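Local coordinates for protein tumor necrosis factor ligand superfamily member 9 (Mus musculus, PDB 6MKB) that acts as a cytokine of the tumor necrosis factor family, binding the receptor TNFRSF9 and inducing proliferation of activated T cells, at residues P8-L13 with G160-K165. Sequence-based numbering, arbitrary orientation.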
loop_
_atom_site.group_PDB
_atom_site.type_symbol
_atom_site.label_atom_id
_atom_site.label_comp_id
_atom_site.label_asym_id
_atom_site.label_seq_id
_atom_site.Cartn_x
_atom_site.Cartn_y
_atom_site.Cartn_z
ATOM N N PRO B 8 -9.063 17.274 -7.204
ATOM C CA PRO B 8 -9.090 15.815 -6.961
ATOM C C PRO B 8 -9.738 15.436 -5.627
ATOM O O PRO B 8 -9.560 16.138 -4.634
ATOM C CB PRO B 8 -7.605 15.424 -6.985
ATOM C CG PRO B 8 -6.940 16.536 -7.784
ATOM C CD PRO B 8 -7.673 17.759 -7.325
ATOM N N VAL B 9 -10.526 14.347 -5.620
ATOM C CA VAL B 9 -11.185 13.856 -4.413
ATOM C C VAL B 9 -10.198 12.914 -3.751
ATOM O O VAL B 9 -9.852 11.882 -4.326
ATOM C CB VAL B 9 -12.559 13.219 -4.716
ATOM C CG1 VAL B 9 -13.172 12.605 -3.460
ATOM C CG2 VAL B 9 -13.513 14.238 -5.345
ATOM N N PHE B 10 -9.647 13.337 -2.596
ATOM C CA PHE B 10 -8.607 12.619 -1.858
ATOM C C PHE B 10 -8.684 12.906 -0.370
ATOM O O PHE B 10 -8.971 14.030 0.038
ATOM C CB PHE B 10 -7.195 13.029 -2.398
ATOM C CG PHE B 10 -5.998 12.391 -1.704
ATOM C CD1 PHE B 10 -5.591 11.102 -2.025
ATOM C CD2 PHE B 10 -5.283 13.084 -0.734
ATOM C CE1 PHE B 10 -4.499 10.514 -1.381
ATOM C CE2 PHE B 10 -4.185 12.501 -0.102
ATOM C CZ PHE B 10 -3.800 11.221 -0.429
ATOM N N ALA B 11 -8.374 11.889 0.438
ATOM C CA ALA B 11 -8.289 11.983 1.896
ATOM C C ALA B 11 -7.175 11.083 2.420
ATOM O O ALA B 11 -6.971 9.994 1.896
ATOM C CB ALA B 11 -9.612 11.606 2.535
ATOM N N LYS B 12 -6.451 11.551 3.435
ATOM C CA LYS B 12 -5.415 10.796 4.144
ATOM C C LYS B 12 -5.469 11.198 5.600
ATOM O O LYS B 12 -4.970 12.265 5.964
ATOM C CB LYS B 12 -3.997 10.983 3.554
ATOM C CG LYS B 12 -2.999 9.977 4.136
ATOM C CD LYS B 12 -1.546 10.202 3.705
ATOM C CE LYS B 12 -0.646 9.440 4.648
ATOM N NZ LYS B 12 0.763 9.427 4.205
ATOM N N LEU B 13 -6.147 10.376 6.408
ATOM C CA LEU B 13 -6.329 10.570 7.849
ATOM C C LEU B 13 -5.190 9.917 8.585
ATOM O O LEU B 13 -4.660 8.931 8.101
ATOM C CB LEU B 13 -7.688 10.006 8.333
ATOM C CG LEU B 13 -8.931 10.491 7.579
ATOM C CD1 LEU B 13 -10.166 9.830 8.099
ATOM C CD2 LEU B 13 -9.087 11.984 7.640
ATOM N N GLY B 160 -7.056 6.318 4.075
ATOM C CA GLY B 160 -7.597 7.256 3.104
ATOM C C GLY B 160 -8.152 6.609 1.856
ATOM O O GLY B 160 -8.289 5.386 1.785
ATOM N N LEU B 161 -8.474 7.446 0.870
ATOM C CA LEU B 161 -9.027 7.052 -0.428
ATOM C C LEU B 161 -8.945 8.192 -1.400
ATOM O O LEU B 161 -8.654 9.334 -1.016
ATOM C CB LEU B 161 -10.501 6.526 -0.372
ATOM C CG LEU B 161 -11.545 7.172 0.586
ATOM C CD1 LEU B 161 -11.716 8.630 0.357
ATOM C CD2 LEU B 161 -12.876 6.561 0.388
ATOM N N PHE B 162 -9.171 7.868 -2.672
ATOM C CA PHE B 162 -9.245 8.824 -3.747
ATOM C C PHE B 162 -10.160 8.325 -4.849
ATOM O O PHE B 162 -10.173 7.140 -5.145
ATOM C CB PHE B 162 -7.879 9.221 -4.301
ATOM C CG PHE B 162 -6.818 8.205 -4.591
ATOM C CD1 PHE B 162 -6.750 7.588 -5.833
ATOM C CD2 PHE B 162 -5.756 8.008 -3.698
ATOM C CE1 PHE B 162 -5.666 6.740 -6.154
ATOM C CE2 PHE B 162 -4.680 7.161 -4.018
ATOM C CZ PHE B 162 -4.629 6.552 -5.247
ATOM N N LEU B 163 -10.941 9.242 -5.443
ATOM C CA LEU B 163 -11.844 8.923 -6.530
ATOM C C LEU B 163 -11.049 8.760 -7.817
ATOM O O LEU B 163 -10.404 9.704 -8.278
ATOM C CB LEU B 163 -12.952 9.984 -6.670
ATOM C CG LEU B 163 -13.996 9.787 -7.795
ATOM C CD1 LEU B 163 -14.696 8.417 -7.679
ATOM C CD2 LEU B 163 -15.044 10.893 -7.749
ATOM N N VAL B 164 -11.114 7.554 -8.386
ATOM C CA VAL B 164 -10.417 7.112 -9.598
ATOM C C VAL B 164 -11.351 7.225 -10.818
ATOM O O VAL B 164 -10.928 7.621 -11.902
ATOM C CB VAL B 164 -9.917 5.652 -9.355
ATOM C CG1 VAL B 164 -9.622 4.908 -10.637
ATOM C CG2 VAL B 164 -8.710 5.633 -8.426
ATOM N N LYS B 165 -12.606 6.852 -10.649
ATOM C CA LYS B 165 -13.561 6.885 -11.739
ATOM C C LYS B 165 -14.962 7.232 -11.200
ATOM O O LYS B 165 -15.577 6.396 -10.533
ATOM C CB LYS B 165 -13.551 5.531 -12.487
ATOM C CG LYS B 165 -14.465 5.456 -13.695
ATOM C CD LYS B 165 -14.493 4.066 -14.342
ATOM C CE LYS B 165 -14.665 2.804 -13.496
ATOM N NZ LYS B 165 -16.050 2.593 -13.021
HETATM O O HOH W 1 -10.722 12.477 -7.897
#
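Within the β-sandwich of the TNF homology domain, the start of strand 10-15 pairs antiparallel with residues 160-163 of strand 149-166, so strands near the two ends of the chain lie side by side in one sheet. Ala-11 and Leu-161 form the hydrogen-bonded pair: Ala-11 N reaches Leu-161 O at 3.0 Å, nearly along the C=O axis, while the return bond from Leu-161 N (3.1 Å) comes to the Ala-11 carbonyl O from above its plane. A third bond, Leu-163 N to Val-9 O, arrives in the same way and carries the ladder past the start of the first strand. There a water accepts from Val-9 N and donates to Leu-163 O, 2.8 Å away, bridging the backbones where they spread apart. In the non-hydrogen-bonded pair Phe-10/Phe-162 the rings lie side by side and rim to rim, planes 32° apart, with Phe-10 CD1 3.5 Å from Phe-162 CD2. Phe-10 CG is anti to its backbone N (chi1 178°), whereas Phe-162 takes the crowded position between N and carbonyl carbon (45°). Gly-160 CA makes a CA-H...O contact with Ala-11 O (3.1 Å), and its extended backbone would drive a CB into that oxygen. Beyond the strand start Val-9 CB meets Leu-163 CB at 3.8 Å; Ala-11 and Leu-161, sharing one face, pack on Leu-43 of strand 43-46. The phenylalanine face looks into the dimer: Phe-162 stacks on Tyr-61 of neighbouring strand 58-70 and on Phe-162 of the second subunit.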